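Local coordinates for protein pentafunctional AROM polypeptide (Schizosaccharomyces pombe, PDB 5SWV) that probably carries out two consecutive steps of the shikimate pathway, dehydration of 3-dehydroquinate and NADPH-dependent reduction of 3-dehydroshikimate, within a multifunctional fungal enzyme, at residues 352-366 / 496-510. Sequence-based numbering, arbitrary orientation.
Sequences TDWRGIYDTFANALD and KCCNGLEALVRQGLA
Gly356 and Ala503 mark the closest backbone approach of helix 353-364 and the 500-510 part of helix 500-516, their CA atoms 4.0 Å apart and the segment axes crossing at 111°. With no side chain on Gly356, Ala503 O packs on its CA, and Gln507 CG beside it. Next to this point Arg506 enters a hole formed by Gly356, Asp359, Thr360 and Asn363. Its chain, extended from CG to NE, lays one guanidinium face against the Asn363 amide, the planes 9° apart. Asn363 ND2 bonds back to Asp359 O (2.9 Å), holding the amide in place, while Arg506 NE and NH2 both bond in the guanidinium plane to Glu502 OE2, on its anti side, a salt bridge. Thr360 CG2 lies against Cys498 CB (3.8 Å) and Glu502 OE2. Ala510 CB covers one face of the Arg355 guanidinium, whose NE and NH2 clasp Asp359. Waters bridge the wetter side, one joining Asp359 OD2 to Arg506 O. The far end is looser: exposed Lys496 NZ donates to Ala364 O (2.8 Å) and, in a weak salt bridge, to OD2 of poorly ordered Asp366. Strand 496-498 edges the parallel sheet beside strand 472-476, helix 353-364 also packs against helix 382-393, and Phe522 of helix 522-530 adds a cation-pi contact to Arg506, within the probable nucleotide-binding, Rossmann-like domain.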
# COMPACT_ATOMS: atom_id res chain seq x y z
N THR A 352 -8.74 3.36 11.55
CA THR A 352 -8.02 4.04 10.48
C THR A 352 -8.11 5.56 10.52
O THR A 352 -7.59 6.21 9.63
CB THR A 352 -8.55 3.61 9.11
OG1 THR A 352 -9.94 3.88 9.06
CG2 THR A 352 -8.30 2.15 8.87
N ASP A 353 -8.73 6.14 11.55
CA ASP A 353 -8.84 7.60 11.62
C ASP A 353 -7.48 8.29 11.46
O ASP A 353 -7.33 9.21 10.65
CB ASP A 353 -9.55 8.05 12.91
CG ASP A 353 -11.08 7.76 12.90
OD1 ASP A 353 -11.69 7.63 11.80
OD2 ASP A 353 -11.67 7.66 14.00
N TRP A 354 -6.47 7.80 12.17
CA TRP A 354 -5.10 8.33 12.02
C TRP A 354 -4.52 8.23 10.60
O TRP A 354 -3.73 9.07 10.19
CB TRP A 354 -4.14 7.66 13.02
CG TRP A 354 -3.75 6.26 12.69
CD1 TRP A 354 -4.47 5.14 12.94
CD2 TRP A 354 -2.54 5.84 12.06
NE1 TRP A 354 -3.79 4.03 12.50
CE2 TRP A 354 -2.60 4.43 11.96
CE3 TRP A 354 -1.42 6.51 11.57
CZ2 TRP A 354 -1.57 3.67 11.41
CZ3 TRP A 354 -0.39 5.77 11.01
CH2 TRP A 354 -0.47 4.36 10.93
N ARG A 355 -4.92 7.19 9.86
CA ARG A 355 -4.42 6.97 8.51
C ARG A 355 -4.82 8.12 7.59
O ARG A 355 -4.07 8.48 6.68
CB ARG A 355 -4.92 5.64 7.96
CG ARG A 355 -4.41 4.41 8.72
CD ARG A 355 -2.92 4.15 8.48
NE ARG A 355 -2.74 4.03 7.05
CZ ARG A 355 -3.04 2.95 6.35
NH1 ARG A 355 -3.45 1.83 6.93
NH2 ARG A 355 -2.90 2.99 5.04
N GLY A 356 -5.99 8.70 7.82
CA GLY A 356 -6.41 9.89 7.10
C GLY A 356 -5.37 11.01 7.18
O GLY A 356 -5.16 11.74 6.21
N ILE A 357 -4.74 11.12 8.35
CA ILE A 357 -3.68 12.11 8.57
C ILE A 357 -2.37 11.61 7.99
O ILE A 357 -1.79 12.25 7.14
CB ILE A 357 -3.51 12.42 10.06
CG1 ILE A 357 -4.85 12.98 10.62
CG2 ILE A 357 -2.39 13.44 10.28
CD1 ILE A 357 -4.89 13.10 12.12
N TYR A 358 -1.93 10.45 8.45
CA TYR A 358 -0.68 9.89 8.02
C TYR A 358 -0.56 9.78 6.51
O TYR A 358 0.39 10.29 5.93
CB TYR A 358 -0.49 8.50 8.65
CG TYR A 358 0.84 7.90 8.30
CD1 TYR A 358 0.97 7.12 7.16
CD2 TYR A 358 1.97 8.13 9.07
CE1 TYR A 358 2.20 6.58 6.80
CE2 TYR A 358 3.20 7.59 8.74
CZ TYR A 358 3.31 6.82 7.60
OH TYR A 358 4.51 6.27 7.23
N ASP A 359 -1.52 9.11 5.88
CA ASP A 359 -1.46 8.82 4.44
C ASP A 359 -1.55 10.09 3.58
O ASP A 359 -1.05 10.11 2.44
CB ASP A 359 -2.60 7.90 3.98
CG ASP A 359 -2.56 6.50 4.59
OD1 ASP A 359 -1.65 6.14 5.37
OD2 ASP A 359 -3.49 5.73 4.26
N THR A 360 -2.21 11.12 4.09
CA THR A 360 -2.32 12.38 3.37
C THR A 360 -0.93 13.03 3.26
O THR A 360 -0.53 13.42 2.17
CB THR A 360 -3.32 13.32 4.05
OG1 THR A 360 -4.61 12.72 4.02
CG2 THR A 360 -3.39 14.66 3.36
N PHE A 361 -0.22 13.12 4.38
CA PHE A 361 1.16 13.60 4.40
C PHE A 361 2.07 12.72 3.56
O PHE A 361 2.84 13.22 2.74
CB PHE A 361 1.69 13.70 5.84
CG PHE A 361 1.24 14.94 6.57
CD1 PHE A 361 1.82 16.18 6.29
CD2 PHE A 361 0.25 14.88 7.53
CE1 PHE A 361 1.40 17.32 6.95
CE2 PHE A 361 -0.16 16.03 8.20
CZ PHE A 361 0.41 17.25 7.90
N ALA A 362 1.97 11.41 3.75
CA ALA A 362 2.80 10.47 2.98
C ALA A 362 2.76 10.76 1.47
O ALA A 362 3.81 10.76 0.83
CB ALA A 362 2.38 9.03 3.26
N ASN A 363 1.57 11.05 0.94
CA ASN A 363 1.39 11.36 -0.48
C ASN A 363 1.67 12.80 -0.87
O ASN A 363 2.13 13.06 -1.99
CB ASN A 363 -0.03 10.97 -0.96
CG ASN A 363 -0.17 9.47 -1.17
OD1 ASN A 363 -0.02 8.97 -2.30
ND2 ASN A 363 -0.42 8.74 -0.08
N ALA A 364 1.40 13.74 0.03
CA ALA A 364 1.58 15.17 -0.27
C ALA A 364 3.03 15.64 -0.28
O ALA A 364 3.30 16.72 -0.80
CB ALA A 364 0.77 16.02 0.69
N LEU A 365 3.96 14.85 0.28
CA LEU A 365 5.34 15.32 0.54
C LEU A 365 6.36 15.27 -0.61
O LEU A 365 7.36 15.97 -0.53
CB LEU A 365 5.92 14.60 1.76
CG LEU A 365 5.44 15.06 3.14
CD1 LEU A 365 5.91 14.07 4.19
CD2 LEU A 365 5.89 16.47 3.50
N ASP A 366 6.12 14.45 -1.64
CA ASP A 366 7.08 14.23 -2.75
C ASP A 366 8.39 13.62 -2.19
O ASP A 366 8.31 12.62 -1.48
CB ASP A 366 7.31 15.51 -3.59
CG ASP A 366 6.04 15.99 -4.27
OD1 ASP A 366 5.39 15.15 -4.94
OD2 ASP A 366 5.70 17.19 -4.16
N LYS A 496 1.66 24.14 0.94
CA LYS A 496 0.96 23.11 0.18
C LYS A 496 -0.18 22.65 1.09
O LYS A 496 0.08 22.19 2.19
CB LYS A 496 1.95 21.96 -0.12
CG LYS A 496 1.69 21.12 -1.37
CD LYS A 496 2.99 20.39 -1.77
CE LYS A 496 2.93 19.69 -3.14
NZ LYS A 496 2.55 18.25 -3.07
N CYS A 497 -1.43 22.83 0.67
CA CYS A 497 -2.59 22.62 1.56
C CYS A 497 -3.43 21.41 1.20
O CYS A 497 -3.64 21.14 0.02
CB CYS A 497 -3.49 23.84 1.56
SG CYS A 497 -2.69 25.29 2.27
N CYS A 498 -3.93 20.73 2.23
CA CYS A 498 -4.84 19.60 2.10
C CYS A 498 -6.04 19.81 2.99
O CYS A 498 -5.93 20.43 4.05
CB CYS A 498 -4.16 18.32 2.53
SG CYS A 498 -2.64 18.01 1.65
N ASN A 499 -7.18 19.26 2.58
CA ASN A 499 -8.43 19.43 3.32
C ASN A 499 -8.91 18.15 3.95
O ASN A 499 -8.40 17.07 3.65
CB ASN A 499 -9.52 20.08 2.43
CG ASN A 499 -10.07 19.15 1.35
OD1 ASN A 499 -9.57 18.05 1.08
ND2 ASN A 499 -11.14 19.62 0.73
N GLY A 500 -9.90 18.28 4.83
CA GLY A 500 -10.39 17.17 5.63
C GLY A 500 -11.15 16.13 4.85
O GLY A 500 -11.29 14.99 5.27
N LEU A 501 -11.66 16.52 3.69
CA LEU A 501 -12.31 15.57 2.81
C LEU A 501 -11.29 14.58 2.24
O LEU A 501 -11.54 13.37 2.20
CB LEU A 501 -13.05 16.31 1.70
CG LEU A 501 -14.06 15.51 0.87
CD1 LEU A 501 -14.95 14.63 1.76
CD2 LEU A 501 -14.88 16.47 0.01
N GLU A 502 -10.12 15.08 1.86
CA GLU A 502 -9.05 14.19 1.45
C GLU A 502 -8.74 13.16 2.55
O GLU A 502 -8.66 11.97 2.26
CB GLU A 502 -7.78 14.96 1.08
CG GLU A 502 -6.57 14.05 0.97
CD GLU A 502 -5.44 14.64 0.19
OE1 GLU A 502 -5.50 15.83 -0.14
OE2 GLU A 502 -4.48 13.88 -0.06
N ALA A 503 -8.58 13.62 3.78
CA ALA A 503 -8.30 12.70 4.88
C ALA A 503 -9.40 11.68 5.09
O ALA A 503 -9.11 10.51 5.28
CB ALA A 503 -8.05 13.45 6.17
N LEU A 504 -10.65 12.13 5.07
CA LEU A 504 -11.82 11.24 5.17
C LEU A 504 -11.79 10.15 4.10
O LEU A 504 -12.07 8.98 4.37
CB LEU A 504 -13.14 12.01 5.05
CG LEU A 504 -14.43 11.27 5.54
CD1 LEU A 504 -15.38 12.33 6.08
CD2 LEU A 504 -15.17 10.35 4.53
N VAL A 505 -11.45 10.54 2.87
CA VAL A 505 -11.38 9.59 1.78
C VAL A 505 -10.29 8.56 2.01
O VAL A 505 -10.52 7.38 1.77
CB VAL A 505 -11.18 10.30 0.43
CG1 VAL A 505 -10.75 9.33 -0.66
CG2 VAL A 505 -12.48 10.99 0.04
N ARG A 506 -9.13 9.00 2.48
CA ARG A 506 -8.03 8.08 2.75
C ARG A 506 -8.26 7.15 3.96
O ARG A 506 -7.68 6.07 3.99
CB ARG A 506 -6.71 8.84 2.86
CG ARG A 506 -6.32 9.58 1.58
CD ARG A 506 -4.86 10.04 1.58
NE ARG A 506 -4.50 10.96 0.48
CZ ARG A 506 -4.11 10.60 -0.75
NH1 ARG A 506 -4.04 9.34 -1.14
NH2 ARG A 506 -3.78 11.54 -1.62
N GLN A 507 -9.10 7.56 4.93
CA GLN A 507 -9.53 6.66 6.03
C GLN A 507 -10.30 5.48 5.51
O GLN A 507 -10.03 4.34 5.89
CB GLN A 507 -10.47 7.34 7.02
CG GLN A 507 -9.79 8.34 7.92
CD GLN A 507 -10.78 9.20 8.67
OE1 GLN A 507 -11.99 8.89 8.71
NE2 GLN A 507 -10.29 10.31 9.28
N GLY A 508 -11.28 5.79 4.67
CA GLY A 508 -12.07 4.79 3.96
C GLY A 508 -11.21 3.87 3.12
O GLY A 508 -11.42 2.67 3.14
N LEU A 509 -10.23 4.42 2.40
CA LEU A 509 -9.36 3.60 1.54
C LEU A 509 -8.49 2.64 2.35
O LEU A 509 -8.31 1.49 1.97
CB LEU A 509 -8.52 4.48 0.61
CG LEU A 509 -9.31 5.24 -0.46
CD1 LEU A 509 -8.46 6.29 -1.15
CD2 LEU A 509 -9.89 4.29 -1.49
N ALA A 510 -7.97 3.11 3.47
CA ALA A 510 -7.27 2.24 4.42
C ALA A 510 -8.16 1.09 4.93
O ALA A 510 -7.71 -0.05 5.05
CB ALA A 510 -6.77 3.07 5.59
O HOH W 1 -4.76 0.12 5.12
O HOH W 2 -5.53 5.62 2.24
O HOH W 3 -1.85 14.07 -0.42
O HOH W 4 -2.67 9.11 -3.63